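Local coordinates for De novo designed switch protein caging a hemagglutinin binder (sCageHA267_1S) (Synthetic construct, PDB 7CBC) that is a de novo designed switch that cages a hemagglutinin binder in a helical bundle, probably for use as a biosensor, at residues A126-E131 / K161-E166. Sequence-based numbering, arbitrary orientation.
Sequences AAKLQE and KEIIDE
Lys128 and Glu166 make the polar link between these two helices, a salt bridge with Lys128 NZ 3.4 Å from Glu166 OE2, whose hydrogen bond is weak; Glu166 OE1 lies farther from the ammonium. The lysine chain is extended beyond CG. Glu166 CG starts between its own backbone N and carbonyl carbon (chi1 81°), and from there the chain runs extended to carry the carboxylate to Lys128 NZ, the two chains meeting nearly perpendicular.

Beneath the bridge, the aliphatic base of Lys128 belongs to the apolar layer, its CB resting 3.8 Å from Ile163 CD1. Ile163 is buried and its side chain leaves the backbone toward segment 126-131. Leu129 and Ile163 lie side by side, running opposite ways: Ile163 CG2 is 3.9 Å from both CG and CD2 of Leu129, and Leu129 CD2 also comes within 4.0 Å of Ile163 CD1, so one leucine methyl touches both branches of the isoleucine. The other leucine methyl, CD1, reaches CG1 of Ile164 at 4.0 Å, where the two side chains are roughly perpendicular. Leu129 and Ile164 also touch helix 195-239, both against Gln229, which places this edge of the contact against a third helix.

The axes run antiparallel at 174° and approach to 9.8 Å, with Lys128 and Ile163 nearest in register. An apolar seam flanked by an ion pair at its more exposed margin is characteristic of antiparallel neighbours in a designed helical bundle, here helices 99-142 and 146-190 of the six-helix cage.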
ATOM      1  N   ALA A 126      -4.434  -9.811  -3.266  1.00 30.48           N
ATOM      2  CA  ALA A 126      -4.608 -10.373  -1.926  1.00 26.88           C
ATOM      3  C   ALA A 126      -5.875 -11.215  -1.834  1.00 27.56           C
ATOM      4  O   ALA A 126      -5.888 -12.261  -1.163  1.00 28.23           O
ATOM      5  CB  ALA A 126      -4.622  -9.252  -0.882  1.00 28.46           C
ATOM      6  N   ALA A 127      -6.953 -10.790  -2.499  1.00 26.90           N
ATOM      7  CA  ALA A 127      -8.164 -11.614  -2.518  1.00 25.69           C
ATOM      8  C   ALA A 127      -7.937 -12.923  -3.263  1.00 30.11           C
ATOM      9  O   ALA A 127      -8.402 -13.985  -2.821  1.00 29.33           O
ATOM     10  CB  ALA A 127      -9.326 -10.847  -3.148  1.00 28.78           C
ATOM     11  N   LYS A 128      -7.232 -12.875  -4.397  1.00 23.01           N
ATOM     12  CA  LYS A 128      -6.998 -14.095  -5.159  1.00 25.43           C
ATOM     13  C   LYS A 128      -6.172 -15.098  -4.361  1.00 31.08           C
ATOM     14  O   LYS A 128      -6.484 -16.294  -4.360  1.00 32.15           O
ATOM     15  CB  LYS A 128      -6.317 -13.783  -6.488  1.00 25.17           C
ATOM     16  CG  LYS A 128      -7.211 -13.047  -7.480  1.00 29.46           C
ATOM     17  CD  LYS A 128      -6.471 -12.805  -8.779  1.00 34.32           C
ATOM     18  CE  LYS A 128      -7.271 -11.949  -9.735  1.00 38.52           C
ATOM     19  NZ  LYS A 128      -6.556 -11.850 -11.044  1.00 42.83           N
ATOM     20  N   LEU A 129      -5.127 -14.636  -3.669  1.00 26.34           N
ATOM     21  CA  LEU A 129      -4.360 -15.549  -2.832  1.00 24.42           C
ATOM     22  C   LEU A 129      -5.222 -16.132  -1.725  1.00 31.65           C
ATOM     23  O   LEU A 129      -5.097 -17.317  -1.401  1.00 26.22           O
ATOM     24  CB  LEU A 129      -3.137 -14.857  -2.242  1.00 27.64           C
ATOM     25  CG  LEU A 129      -2.086 -14.387  -3.243  1.00 29.49           C
ATOM     26  CD1 LEU A 129      -1.010 -13.570  -2.537  1.00 29.45           C
ATOM     27  CD2 LEU A 129      -1.472 -15.576  -3.960  1.00 31.15           C
ATOM     28  N   GLN A 130      -6.111 -15.330  -1.137  1.00 30.94           N
ATOM     29  CA  GLN A 130      -6.973 -15.860  -0.079  1.00 27.83           C
ATOM     30  C   GLN A 130      -7.876 -16.969  -0.602  1.00 32.81           C
ATOM     31  O   GLN A 130      -7.941 -18.060  -0.023  1.00 33.14           O
ATOM     32  CB  GLN A 130      -7.816 -14.750   0.535  1.00 32.69           C
ATOM     33  CG  GLN A 130      -8.569 -15.185   1.785  1.00 32.47           C
ATOM     34  CD  GLN A 130      -7.660 -15.282   3.000  1.00 35.21           C
ATOM     35  OE1 GLN A 130      -6.437 -15.167   2.890  1.00 33.20           O
ATOM     36  NE2 GLN A 130      -8.257 -15.481   4.172  1.00 36.39           N
ATOM     37  N   GLU A 131      -8.594 -16.701  -1.690  1.00 32.06           N
ATOM     38  CA  GLU A 131      -9.451 -17.720  -2.282  1.00 35.31           C
ATOM     39  C   GLU A 131      -8.651 -18.968  -2.639  1.00 33.75           C
ATOM     40  O   GLU A 131      -9.070 -20.099  -2.345  1.00 33.33           O
ATOM     41  CB  GLU A 131     -10.147 -17.124  -3.504  1.00 37.91           C
ATOM     42  CG  GLU A 131     -10.633 -18.141  -4.521  1.00 46.82           C
ATOM     43  CD  GLU A 131     -11.057 -17.471  -5.815  1.00 49.04           C
ATOM     44  OE1 GLU A 131     -10.527 -16.374  -6.105  1.00 50.51           O
ATOM     45  OE2 GLU A 131     -11.908 -18.033  -6.540  1.00 57.19           O
ATOM     46  N   LYS A 161       2.504 -17.616  -7.465  1.00 35.16           N
ATOM     47  CA  LYS A 161       3.540 -16.796  -8.080  1.00 36.31           C
ATOM     48  C   LYS A 161       3.037 -16.087  -9.330  1.00 38.98           C
ATOM     49  O   LYS A 161       3.457 -14.959  -9.601  1.00 38.48           O
ATOM     50  CB  LYS A 161       4.778 -17.632  -8.405  1.00 38.84           C
ATOM     51  CG  LYS A 161       6.002 -16.743  -8.615  1.00 44.73           C
ATOM     52  CD  LYS A 161       7.293 -17.526  -8.703  1.00 43.57           C
ATOM     53  CE  LYS A 161       8.465 -16.581  -8.899  1.00 45.48           C
ATOM     54  NZ  LYS A 161       8.206 -15.559  -9.971  1.00 43.50           N
ATOM     55  N   GLU A 162       2.148 -16.718 -10.103  1.00 36.85           N
ATOM     56  CA  GLU A 162       1.479 -15.998 -11.183  1.00 37.76           C
ATOM     57  C   GLU A 162       0.694 -14.807 -10.639  1.00 37.85           C
ATOM     58  O   GLU A 162       0.749 -13.713 -11.207  1.00 34.61           O
ATOM     59  CB  GLU A 162       0.550 -16.931 -11.966  1.00 41.60           C
ATOM     60  CG  GLU A 162       1.254 -18.100 -12.679  1.00 46.63           C
ATOM     61  CD  GLU A 162       0.282 -19.085 -13.350  1.00 50.92           C
ATOM     62  OE1 GLU A 162      -0.940 -18.798 -13.409  1.00 49.45           O
ATOM     63  OE2 GLU A 162       0.749 -20.144 -13.834  1.00 51.84           O
ATOM     64  N   ILE A 163      -0.035 -14.997  -9.535  1.00 35.63           N
ATOM     65  CA  ILE A 163      -0.814 -13.895  -8.959  1.00 37.16           C
ATOM     66  C   ILE A 163       0.110 -12.779  -8.469  1.00 34.96           C
ATOM     67  O   ILE A 163      -0.119 -11.593  -8.736  1.00 35.22           O
ATOM     68  CB  ILE A 163      -1.714 -14.414  -7.822  1.00 34.66           C
ATOM     69  CG1 ILE A 163      -2.847 -15.285  -8.368  1.00 33.91           C
ATOM     70  CG2 ILE A 163      -2.271 -13.246  -7.005  1.00 30.13           C
ATOM     71  CD1 ILE A 163      -3.513 -16.168  -7.296  1.00 33.16           C
ATOM     72  N   ILE A 164       1.160 -13.140  -7.730  1.00 29.60           N
ATOM     73  CA  ILE A 164       2.073 -12.133  -7.209  1.00 32.76           C
ATOM     74  C   ILE A 164       2.849 -11.467  -8.339  1.00 37.82           C
ATOM     75  O   ILE A 164       3.127 -10.257  -8.289  1.00 36.92           O
ATOM     76  CB  ILE A 164       3.005 -12.754  -6.159  1.00 33.66           C
ATOM     77  CG1 ILE A 164       2.238 -12.973  -4.856  1.00 29.62           C
ATOM     78  CG2 ILE A 164       4.207 -11.845  -5.893  1.00 33.67           C
ATOM     79  CD1 ILE A 164       3.034 -13.704  -3.846  1.00 35.79           C
ATOM     80  N   ASP A 165       3.202 -12.231  -9.379  1.00 35.89           N
ATOM     81  CA  ASP A 165       3.938 -11.651 -10.499  1.00 39.30           C
ATOM     82  C   ASP A 165       3.109 -10.622 -11.250  1.00 40.33           C
ATOM     83  O   ASP A 165       3.666  -9.639 -11.752  1.00 43.01           O
ATOM     84  CB  ASP A 165       4.427 -12.730 -11.478  1.00 38.69           C
ATOM     85  CG  ASP A 165       5.644 -13.510 -10.960  1.00 44.05           C
ATOM     86  OD1 ASP A 165       6.181 -13.143  -9.892  1.00 48.26           O
ATOM     87  OD2 ASP A 165       6.090 -14.464 -11.648  1.00 47.44           O
ATOM     88  N   GLU A 166       1.786 -10.812 -11.350  1.00 37.36           N
ATOM     89  CA  GLU A 166       0.997  -9.789 -12.038  1.00 38.53           C
ATOM     90  C   GLU A 166       0.765  -8.561 -11.157  1.00 40.88           C
ATOM     91  O   GLU A 166       0.604  -7.445 -11.676  1.00 38.15           O
ATOM     92  CB  GLU A 166      -0.327 -10.376 -12.545  1.00 42.65           C
ATOM     93  CG  GLU A 166      -1.440 -10.496 -11.533  1.00 42.40           C
ATOM     94  CD  GLU A 166      -2.736 -11.031 -12.153  1.00 50.15           C
ATOM     95  OE1 GLU A 166      -3.249 -10.397 -13.104  1.00 53.11           O
ATOM     96  OE2 GLU A 166      -3.238 -12.093 -11.699  1.00 50.61           O
TER